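Local coordinates for protein transcriptional regulator (Pseudomonas aeruginosa, PDB 3E7Q) that probably acts as a TetR-family transcriptional regulator, likely a repressor that binds cis-regulatory DNA through an N-terminal helix-turn-helix domain, at residues W117-V120 against G121-A125; A155-A159 against E160-I164; I164-S167 against A168-D171. All blocks are in the same frame, centred on the assembly; numbering follows the deposited sequence.

Interaction 1 of 3, residues W117-V120 against G121-A125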
loop_
_atom_site.group_PDB
_atom_site.type_symbol
_atom_site.label_atom_id
_atom_site.label_comp_id
_atom_site.label_asym_id
_atom_site.label_seq_id
_atom_site.Cartn_x
_atom_site.Cartn_y
_atom_site.Cartn_z
ATOM N N TRP B 117 -0.510 -4.466 -8.200
ATOM C CA TRP B 117 0.364 -3.349 -8.037
ATOM C C TRP B 117 1.793 -3.624 -8.461
ATOM O O TRP B 117 2.493 -2.719 -8.862
ATOM C CB TRP B 117 0.332 -2.962 -6.589
ATOM C CG TRP B 117 -0.915 -2.348 -6.173
ATOM C CD1 TRP B 117 -1.828 -1.732 -6.972
ATOM C CD2 TRP B 117 -1.404 -2.226 -4.839
ATOM N NE1 TRP B 117 -2.826 -1.230 -6.218
ATOM C CE2 TRP B 117 -2.582 -1.475 -4.905
ATOM C CE3 TRP B 117 -0.931 -2.634 -3.592
ATOM C CZ2 TRP B 117 -3.347 -1.176 -3.772
ATOM C CZ3 TRP B 117 -1.660 -2.353 -2.486
ATOM C CH2 TRP B 117 -2.858 -1.608 -2.570
ATOM N N GLY B 118 2.253 -4.871 -8.347
ATOM C CA GLY B 118 3.587 -5.218 -8.825
ATOM C C GLY B 118 3.629 -5.305 -10.340
ATOM O O GLY B 118 4.648 -5.012 -10.941
ATOM N N ALA B 119 2.533 -5.729 -10.949
ATOM C CA ALA B 119 2.409 -5.780 -12.388
ATOM C C ALA B 119 2.236 -4.373 -13.022
ATOM O O ALA B 119 2.386 -4.252 -14.223
ATOM C CB ALA B 119 1.269 -6.669 -12.757
ATOM N N VAL B 120 1.864 -3.351 -12.229
ATOM C CA VAL B 120 1.545 -2.041 -12.747
ATOM C C VAL B 120 2.774 -1.412 -13.435
ATOM O O VAL B 120 2.664 -0.875 -14.544
ATOM C CB VAL B 120 0.893 -1.100 -11.683
ATOM C CG1 VAL B 120 1.080 0.356 -12.049
ATOM C CG2 VAL B 120 -0.552 -1.406 -11.526
ATOM N N GLY B 121 3.950 -1.579 -12.843
ATOM C CA GLY B 121 5.136 -0.867 -13.338
ATOM C C GLY B 121 5.786 -1.419 -14.608
ATOM O O GLY B 121 6.442 -0.663 -15.391
ATOM N N SER B 122 5.648 -2.730 -14.785
ATOM C CA SER B 122 6.206 -3.435 -15.926
ATOM C C SER B 122 5.210 -3.823 -17.007
ATOM O O SER B 122 5.633 -4.133 -18.097
ATOM C CB SER B 122 6.923 -4.690 -15.427
ATOM O OG SER B 122 6.076 -5.477 -14.605
ATOM N N ILE B 123 3.897 -3.859 -16.742
ATOM C CA ILE B 123 2.937 -4.253 -17.801
ATOM C C ILE B 123 1.998 -3.088 -18.052
ATOM O O ILE B 123 1.164 -2.781 -17.175
ATOM C CB ILE B 123 2.071 -5.491 -17.413
ATOM C CG1 ILE B 123 2.932 -6.650 -16.844
ATOM C CG2 ILE B 123 1.135 -5.878 -18.576
ATOM C CD1 ILE B 123 3.537 -7.634 -17.896
ATOM N N GLU B 124 2.079 -2.473 -19.231
ATOM C CA GLU B 124 1.407 -1.186 -19.458
ATOM C C GLU B 124 -0.112 -1.305 -19.407
ATOM O O GLU B 124 -0.774 -0.395 -18.902
ATOM C CB GLU B 124 1.890 -0.413 -20.729
ATOM C CG GLU B 124 1.984 1.225 -20.496
ATOM C CD GLU B 124 1.007 2.130 -21.364
ATOM O OE1 GLU B 124 -0.195 1.808 -21.561
ATOM O OE2 GLU B 124 1.429 3.219 -21.870
ATOM N N ALA B 125 -0.639 -2.430 -19.896
ATOM C CA ALA B 125 -2.060 -2.736 -19.832
ATOM C C ALA B 125 -2.593 -2.756 -18.405
ATOM O O ALA B 125 -3.681 -2.232 -18.141
ATOM C CB ALA B 125 -2.381 -4.114 -20.585
HETATM O O HOH W 1 4.504 -1.664 -10.145
#
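The turn that joins helix 110-120 to helix 124-152 is closed by A119 and I123, which meet through both backbone and side chain. I123 N donates to A119 O at 3.0 Å with an N-H...O angle of 145°, a moderately bent bond, and the donor stands 24° from the carbonyl plane. The side chain of I123 settles against the same carbonyl: its CB lies 3.4 Å from A119 O. CG1 points away from its own carbonyl carbon (chi1 -48°) and approaches CB of A119 at 4.4 Å, a loose apolar touch. I123 also occupies the N-cap position of helix 124-152, so one residue both closes the turn and precedes the next helix, in the effector-domain half of a TetR-type fold. A water bridges three backbone groups of the turn. It donates to W117 O at 2.6 Å and, weakly, to G118 O, and accepts a weak bond from G121 N at 2.8 Å, linking the carbonyls of W117 and G118 to the amide of G121. Around the turn, A119 and I123 touch F32 of helix 12-34, and V120 and W117 touch Y66 of helix 58-82. W117 and V120 also pack on L175 and L179 of the second subunit.

Interaction 2 of 3, residues A155-A159 against E160-I164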
loop_
_atom_site.group_PDB
_atom_site.type_symbol
_atom_site.label_atom_id
_atom_site.label_comp_id
_atom_site.label_asym_id
_atom_site.label_seq_id
_atom_site.Cartn_x
_atom_site.Cartn_y
_atom_site.Cartn_z
ATOM N N ALA B 155 -13.973 29.185 -0.844
ATOM C CA ALA B 155 -13.701 30.021 -2.021
ATOM C C ALA B 155 -12.897 29.315 -3.136
ATOM O O ALA B 155 -13.381 29.215 -4.304
ATOM C CB ALA B 155 -12.990 31.366 -1.577
ATOM N N ASP B 156 -11.686 28.868 -2.866
ATOM C CA ASP B 156 -11.024 28.053 -3.929
ATOM C C ASP B 156 -10.371 26.839 -3.359
ATOM O O ASP B 156 -9.219 26.841 -2.969
ATOM C CB ASP B 156 -9.988 28.772 -4.754
ATOM C CG ASP B 156 -9.115 29.635 -3.933
ATOM O OD1 ASP B 156 -9.652 30.642 -3.397
ATOM O OD2 ASP B 156 -7.896 29.335 -3.876
ATOM N N PHE B 157 -11.175 25.806 -3.345
ATOM C CA PHE B 157 -10.838 24.593 -2.777
ATOM C C PHE B 157 -10.356 23.771 -3.957
ATOM O O PHE B 157 -11.025 23.707 -4.978
ATOM C CB PHE B 157 -12.093 23.988 -2.156
ATOM C CG PHE B 157 -11.827 22.719 -1.446
ATOM C CD1 PHE B 157 -10.828 22.660 -0.468
ATOM C CD2 PHE B 157 -12.496 21.577 -1.782
ATOM C CE1 PHE B 157 -10.566 21.483 0.190
ATOM C CE2 PHE B 157 -12.250 20.429 -1.091
ATOM C CZ PHE B 157 -11.290 20.404 -0.112
ATOM N N ASP B 158 -9.201 23.139 -3.787
ATOM C CA ASP B 158 -8.683 22.187 -4.764
ATOM C C ASP B 158 -9.151 20.857 -4.238
ATOM O O ASP B 158 -8.460 20.196 -3.453
ATOM C CB ASP B 158 -7.171 22.336 -4.883
ATOM C CG ASP B 158 -6.532 21.400 -5.913
ATOM O OD1 ASP B 158 -7.158 20.504 -6.498
ATOM O OD2 ASP B 158 -5.321 21.561 -6.093
ATOM N N ALA B 159 -10.382 20.525 -4.660
ATOM C CA ALA B 159 -11.043 19.281 -4.389
ATOM C C ALA B 159 -10.297 18.108 -4.997
ATOM O O ALA B 159 -10.347 17.032 -4.443
ATOM C CB ALA B 159 -12.580 19.331 -4.844
ATOM N N GLU B 160 -9.544 18.319 -6.081
ATOM C CA GLU B 160 -8.704 17.262 -6.691
ATOM C C GLU B 160 -7.549 16.819 -5.776
ATOM O O GLU B 160 -7.328 15.610 -5.544
ATOM C CB GLU B 160 -8.150 17.743 -8.045
ATOM C CG GLU B 160 -9.201 18.024 -9.132
ATOM C CD GLU B 160 -8.595 18.681 -10.397
ATOM O OE1 GLU B 160 -7.434 18.330 -10.765
ATOM O OE2 GLU B 160 -9.257 19.554 -11.050
ATOM N N LEU B 161 -6.846 17.801 -5.205
ATOM C CA LEU B 161 -5.789 17.529 -4.289
ATOM C C LEU B 161 -6.279 16.968 -2.992
ATOM O O LEU B 161 -5.676 16.002 -2.502
ATOM C CB LEU B 161 -4.906 18.754 -4.086
ATOM C CG LEU B 161 -3.514 18.506 -3.495
ATOM C CD1 LEU B 161 -2.586 17.708 -4.471
ATOM C CD2 LEU B 161 -2.963 19.818 -3.071
ATOM N N ALA B 162 -7.406 17.514 -2.490
ATOM C CA ALA B 162 -8.121 16.977 -1.332
ATOM C C ALA B 162 -8.498 15.511 -1.539
ATOM O O ALA B 162 -8.371 14.688 -0.640
ATOM C CB ALA B 162 -9.350 17.861 -0.999
ATOM N N ALA B 163 -8.963 15.169 -2.731
ATOM C CA ALA B 163 -9.359 13.793 -3.023
ATOM C C ALA B 163 -8.124 12.837 -3.056
ATOM O O ALA B 163 -8.203 11.721 -2.618
ATOM C CB ALA B 163 -10.202 13.728 -4.307
ATOM N N ILE B 164 -6.991 13.282 -3.560
ATOM C CA ILE B 164 -5.788 12.522 -3.475
ATOM C C ILE B 164 -5.412 12.261 -1.995
ATOM O O ILE B 164 -5.006 11.154 -1.653
ATOM C CB ILE B 164 -4.579 13.192 -4.234
ATOM C CG1 ILE B 164 -4.795 13.097 -5.744
ATOM C CG2 ILE B 164 -3.178 12.600 -3.738
ATOM C CD1 ILE B 164 -4.059 14.158 -6.574
#
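The carboxylate of D158 reaches across the first turn of helix 159-179 to meet L161, as expected of an N-cap aspartate. Its CG is anti to the backbone N (chi1 -179°), which carries the group forward over the helix start. OD1 then accepts from L161 N at 3.0 Å; the N-H...O angle is 159°, yet the amide comes from above the carboxylate plane, 65° out of it. The other oxygen leans on the leucine side chain, with OD2 3.5 Å from L161 CB, and the two side chains cross obliquely. OD1 also lies 3.3 Å from CB of E160, whose extended chain leads away from this contact. The N-H groups at a helix start, and the helix dipole, would probably favour the charged form of D158.

F157 meets the helix one residue further along. Its ring lies oblique to the methyl of A162, and the far end of the ring does the touching: CZ is 3.3 Å from A162 CB, a close apolar contact. Backbone bonds complete the start of the helix, A162 N to D158 O at 3.0 Å and A163 N to A159 O at 2.9 Å.

Helix 124-152 borders this helix start, with A149 against F157, R146 against A159 and V142 against A163. The F157 ring also stands edge-to-face with W154 and touches H205 and F208, beyond helix 186-204, while L161 packs on Q191 of the second subunit.

Interaction 3 of 3, residues I164-S167 against A168-D171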
loop_
_atom_site.group_PDB
_atom_site.type_symbol
_atom_site.label_atom_id
_atom_site.label_comp_id
_atom_site.label_asym_id
_atom_site.label_seq_id
_atom_site.Cartn_x
_atom_site.Cartn_y
_atom_site.Cartn_z
ATOM N N ILE B 164 -6.991 13.282 -3.560
ATOM C CA ILE B 164 -5.788 12.522 -3.475
ATOM C C ILE B 164 -5.412 12.261 -1.995
ATOM O O ILE B 164 -5.006 11.154 -1.653
ATOM C CB ILE B 164 -4.579 13.192 -4.234
ATOM C CG1 ILE B 164 -4.795 13.097 -5.744
ATOM C CG2 ILE B 164 -3.178 12.600 -3.738
ATOM C CD1 ILE B 164 -4.059 14.158 -6.574
ATOM N N SER B 165 -5.606 13.234 -1.125
ATOM C CA SER B 165 -5.256 13.094 0.288
ATOM C C SER B 165 -6.128 12.052 0.976
ATOM O O SER B 165 -5.658 11.167 1.716
ATOM C CB SER B 165 -5.415 14.454 0.979
ATOM O OG SER B 165 -5.078 14.393 2.364
ATOM N N LEU B 166 -7.426 12.219 0.806
ATOM C CA LEU B 166 -8.366 11.299 1.353
ATOM C C LEU B 166 -8.218 9.827 0.796
ATOM O O LEU B 166 -8.300 8.874 1.576
ATOM C CB LEU B 166 -9.805 11.840 1.175
ATOM C CG LEU B 166 -10.906 11.023 1.882
ATOM C CD1 LEU B 166 -10.618 10.859 3.432
ATOM C CD2 LEU B 166 -12.302 11.616 1.591
ATOM N N SER B 167 -8.052 9.656 -0.515
ATOM C CA SER B 167 -7.741 8.340 -1.091
ATOM C C SER B 167 -6.471 7.731 -0.507
ATOM O O SER B 167 -6.445 6.559 -0.184
ATOM C CB SER B 167 -7.568 8.406 -2.617
ATOM O OG SER B 167 -8.737 8.974 -3.167
ATOM N N ALA B 168 -5.435 8.532 -0.388
ATOM C CA ALA B 168 -4.216 8.104 0.238
ATOM C C ALA B 168 -4.431 7.577 1.669
ATOM O O ALA B 168 -3.932 6.514 2.020
ATOM C CB ALA B 168 -3.155 9.225 0.156
ATOM N N LEU B 169 -5.216 8.291 2.472
ATOM C CA LEU B 169 -5.518 7.900 3.849
ATOM C C LEU B 169 -6.259 6.575 3.926
ATOM O O LEU B 169 -5.896 5.712 4.721
ATOM C CB LEU B 169 -6.323 8.957 4.571
ATOM C CG LEU B 169 -6.772 8.724 6.047
ATOM C CD1 LEU B 169 -5.559 8.502 6.931
ATOM C CD2 LEU B 169 -7.640 9.889 6.563
ATOM N N LEU B 170 -7.286 6.431 3.095
ATOM C CA LEU B 170 -8.070 5.204 2.937
ATOM C C LEU B 170 -7.258 4.024 2.523
ATOM O O LEU B 170 -7.330 2.984 3.164
ATOM C CB LEU B 170 -9.241 5.404 1.941
ATOM C CG LEU B 170 -10.362 6.182 2.611
ATOM C CD1 LEU B 170 -11.194 7.005 1.600
ATOM C CD2 LEU B 170 -11.191 5.175 3.368
ATOM N N ASP B 171 -6.439 4.208 1.481
ATOM C CA ASP B 171 -5.476 3.193 1.009
ATOM C C ASP B 171 -4.559 2.718 2.084
ATOM O O ASP B 171 -4.359 1.496 2.251
ATOM C CB ASP B 171 -4.565 3.745 -0.112
ATOM C CG ASP B 171 -5.211 3.743 -1.459
ATOM O OD1 ASP B 171 -6.342 3.264 -1.573
ATOM O OD2 ASP B 171 -4.617 4.313 -2.417
#
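The flat carboxylate of D171 and the peptide carbonyl of S167 meet one helical turn apart: S167 O sits over one face of the D171 carboxylate, 3.3 Å from CG and almost straight above it, with OD1 and OD2 nearly equidistant from that oxygen at 3.6 and 3.7 Å. With chi1 at -80°, the D171 side chain swings back beside its own N and lays the carboxylate against S167 O. The same carbonyl accepts D171 N at 2.9 Å, the ordinary i to i+4 bond. S167 turns its own hydroxyl backward along the helix, where OG is hydrogen-bonded to A163 O, a backbone carbonyl one turn earlier.

The leucines make the apolar part. L166 and L170 run at a slant to each other: CD1 of L170 comes within 4.0 Å of L166 CG, and it also rests 3.4 Å from L166 O, which accepts the amide of L170. L166 CD1 meets L169 CD2 more loosely, at 4.4 Å.

L166 and L170 face helix 88-99, through F96 and F95, while S167 touches helix 124-152 at Y137. A168 and L169 turn to the second subunit, packing on its L173 and S165, and I164 packs on its I192. Successive i to i+4 backbone bonds here are those of a regular alpha-helix, one that meets helices 159-179 and 186-204 of the second subunit, consistent with the four-helix-bundle dimer interface of TetR-family regulators.

How the interactions relate
All three contacts lie in the BetI-type C-terminal region and follow one another along the chain. Interaction 1 joins helix 110-120 to helix 124-152; that long helix then leads to the loop where interaction 2 starts helix 159-179, and interaction 3 continues the same helix, sharing I164. Interactions 2 and 3 have centres 13 Å apart. Interaction 1 stands off, its centre 28 Å from interaction 2 and 21 Å from interaction 3, with nearest atoms about 13 and 6 Å away. Each touches the second subunit, so helix 159-179 and the end of helix 110-120 contribute to the dimer. Interaction 1 reaches helix 12-34, part of the probable DNA-binding domain, so it lies where two domains meet.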